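Local structure of extracellular protein containing a SCP domain (Bacillus anthracis, 4IFA) at residues 114-119 / 123-128. The protein is an extracellular protein of unknown function that pairs a CAP-associated N-terminal region with a domain of the cysteine-rich secretory protein (SCP) family. Sequence-based numbering, arbitrary orientation.
Sequences PPYYIN and EDVYKK
Lys128 reaches from the helix 122-128 back to the loop that leads into it, and its NZ donates a hydrogen bond of 2.8 Å to Pro115 O. The ammonium group comes in tilted 31° from the carbonyl plane. A bend at chi3 (72°) folds the chain so that its end, NZ, reaches Pro115 O. The same NZ forms a salt bridge with Glu120. Glu120 also accepts a hydrogen bond from Tyr117 N, so one carboxylate ties the lysine to the loop backbone. The aliphatic part of the lysine is used too: Lys128 CD packs 4.0 Å from Pro115 CB. It also lies 3.8 Å from Tyr116 CE1. Pro115 follows a cis peptide bond, and its CG sits 3.9 Å above the centre of the Tyr116 ring. Val125 CG1 approaches that ring obliquely, 3.6 Å from Tyr116 CE1. CG1 stands anti to the backbone N and makes the closer contact; CG2 is a little farther off, near Tyr116 CD1. Leu168 of strand 164-171 touches both Tyr116 and Val125, joining the contact to the large antiparallel sheet. Water bridges Tyr116 OH to Val125 O, and a second water links Tyr117 OH to Asp124 OD2. The chemistry is mixed: Tyr116 and Val125 form an apolar patch against Leu168, while on the more exposed part of the contact NZ joins helix to loop, its charge probably stabilised by Glu120.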
loop_
_atom_site.group_PDB
_atom_site.type_symbol
_atom_site.label_atom_id
_atom_site.label_comp_id
_atom_site.label_asym_id
_atom_site.label_seq_id
_atom_site.Cartn_x
_atom_site.Cartn_y
_atom_site.Cartn_z
ATOM N N PRO A 114 8.382 -2.221 -16.681
ATOM C CA PRO A 114 8.877 -1.362 -17.766
ATOM C C PRO A 114 7.890 -0.236 -18.061
ATOM O O PRO A 114 6.688 -0.455 -18.023
ATOM C CB PRO A 114 9.055 -2.323 -18.935
ATOM C CG PRO A 114 8.073 -3.394 -18.715
ATOM C CD PRO A 114 8.088 -3.592 -17.186
ATOM N N PRO A 115 8.391 0.963 -18.413
ATOM C CA PRO A 115 9.806 1.318 -18.676
ATOM C C PRO A 115 10.653 1.680 -17.487
ATOM O O PRO A 115 11.770 2.147 -17.670
ATOM C CB PRO A 115 9.670 2.510 -19.620
ATOM C CG PRO A 115 8.416 3.200 -19.056
ATOM C CD PRO A 115 7.491 2.117 -18.661
ATOM N N TYR A 116 10.156 1.381 -16.283
ATOM C CA TYR A 116 10.843 1.685 -15.054
ATOM C C TYR A 116 11.431 0.419 -14.434
ATOM O O TYR A 116 11.311 -0.674 -15.006
ATOM C CB TYR A 116 9.878 2.344 -14.051
ATOM C CG TYR A 116 8.996 3.410 -14.640
ATOM C CD1 TYR A 116 9.529 4.600 -15.107
ATOM C CD2 TYR A 116 7.629 3.194 -14.808
ATOM C CE1 TYR A 116 8.704 5.582 -15.698
ATOM C CE2 TYR A 116 6.821 4.166 -15.399
ATOM C CZ TYR A 116 7.383 5.356 -15.826
ATOM O OH TYR A 116 6.616 6.362 -16.428
ATOM N N TYR A 117 12.075 0.591 -13.267
ATOM C CA TYR A 117 12.454 -0.534 -12.401
ATOM C C TYR A 117 12.271 -0.086 -10.959
ATOM O O TYR A 117 12.447 1.093 -10.677
ATOM C CB TYR A 117 13.849 -1.085 -12.643
ATOM C CG TYR A 117 14.974 -0.123 -12.391
ATOM C CD1 TYR A 117 15.699 -0.166 -11.234
ATOM C CD2 TYR A 117 15.381 0.748 -13.375
ATOM C CE1 TYR A 117 16.761 0.678 -11.033
ATOM C CE2 TYR A 117 16.439 1.606 -13.177
ATOM C CZ TYR A 117 17.124 1.563 -12.011
ATOM O OH TYR A 117 18.205 2.428 -11.785
ATOM N N ILE A 118 11.934 -1.015 -10.058
ATOM C CA ILE A 118 11.830 -0.684 -8.634
ATOM C C ILE A 118 13.255 -0.374 -8.204
ATOM O O ILE A 118 14.168 -1.175 -8.447
ATOM C CB ILE A 118 11.221 -1.845 -7.837
ATOM C CG1 ILE A 118 9.796 -2.150 -8.306
ATOM C CG2 ILE A 118 11.264 -1.565 -6.351
ATOM C CD1 ILE A 118 8.750 -1.048 -8.039
ATOM N N ASN A 119 13.440 0.820 -7.596
ATOM C CA ASN A 119 14.681 1.439 -7.110
ATOM C C ASN A 119 15.112 2.608 -8.015
ATOM O O ASN A 119 16.036 3.341 -7.663
ATOM C CB ASN A 119 15.897 0.491 -7.033
ATOM C CG ASN A 119 15.732 -0.690 -6.106
ATOM O OD1 ASN A 119 14.860 -0.716 -5.268
ATOM N ND2 ASN A 119 16.642 -1.676 -6.270
ATOM N N GLU A 123 14.604 11.401 -10.907
ATOM C CA GLU A 123 15.026 12.220 -12.066
ATOM C C GLU A 123 14.986 11.389 -13.358
ATOM O O GLU A 123 14.724 11.935 -14.430
ATOM C CB GLU A 123 16.360 12.957 -11.804
ATOM C CG GLU A 123 17.531 12.076 -11.627
ATOM C CD GLU A 123 18.827 12.797 -11.316
ATOM O OE1 GLU A 123 19.874 12.159 -11.560
ATOM O OE2 GLU A 123 18.829 13.969 -10.883
ATOM N N ASP A 124 15.328 10.117 -13.274
ATOM C CA ASP A 124 15.307 9.250 -14.464
ATOM C C ASP A 124 13.906 8.826 -14.849
ATOM O O ASP A 124 13.587 8.759 -16.046
ATOM C CB ASP A 124 16.170 8.023 -14.223
ATOM C CG ASP A 124 17.630 8.384 -14.017
ATOM O OD1 ASP A 124 18.162 9.282 -14.716
ATOM O OD2 ASP A 124 18.306 7.784 -13.159
ATOM N N VAL A 125 13.033 8.613 -13.868
ATOM C CA VAL A 125 11.639 8.285 -14.134
ATOM C C VAL A 125 10.966 9.466 -14.856
ATOM O O VAL A 125 10.296 9.274 -15.851
ATOM C CB VAL A 125 10.898 7.949 -12.842
ATOM C CG1 VAL A 125 9.379 7.866 -13.053
ATOM C CG2 VAL A 125 11.448 6.665 -12.227
ATOM N N TYR A 126 11.201 10.696 -14.376
ATOM C CA TYR A 126 10.551 11.877 -14.919
ATOM C C TYR A 126 10.956 12.122 -16.329
ATOM O O TYR A 126 10.108 12.334 -17.173
ATOM C CB TYR A 126 10.922 13.120 -14.087
ATOM C CG TYR A 126 10.184 14.378 -14.504
ATOM C CD1 TYR A 126 9.094 14.856 -13.790
ATOM C CD2 TYR A 126 10.593 15.096 -15.603
ATOM C CE1 TYR A 126 8.435 16.018 -14.194
ATOM C CE2 TYR A 126 9.933 16.232 -16.018
ATOM C CZ TYR A 126 8.844 16.675 -15.315
ATOM O OH TYR A 126 8.242 17.853 -15.767
ATOM N N LYS A 127 12.263 12.062 -16.553
ATOM C CA LYS A 127 12.851 12.431 -17.828
ATOM C C LYS A 127 12.274 11.654 -18.972
ATOM O O LYS A 127 12.107 12.202 -20.074
ATOM C CB LYS A 127 14.352 12.186 -17.774
ATOM C CG LYS A 127 15.134 12.922 -18.820
ATOM C CD LYS A 127 16.602 12.604 -18.694
ATOM C CE LYS A 127 17.193 13.075 -17.376
ATOM N NZ LYS A 127 18.642 12.784 -17.314
ATOM N N LYS A 128 11.973 10.380 -18.744
ATOM C CA LYS A 128 11.501 9.540 -19.842
ATOM C C LYS A 128 10.037 9.835 -20.194
ATOM O O LYS A 128 9.604 9.550 -21.319
ATOM C CB LYS A 128 11.816 8.020 -19.604
ATOM C CG LYS A 128 10.993 7.311 -18.583
ATOM C CD LYS A 128 11.468 5.856 -18.303
ATOM C CE LYS A 128 12.796 5.777 -17.517
ATOM N NZ LYS A 128 13.386 4.409 -17.227
HETATM O O HOH W 1 7.528 8.922 -16.046
HETATM O O HOH W 2 18.007 5.505 -11.685
#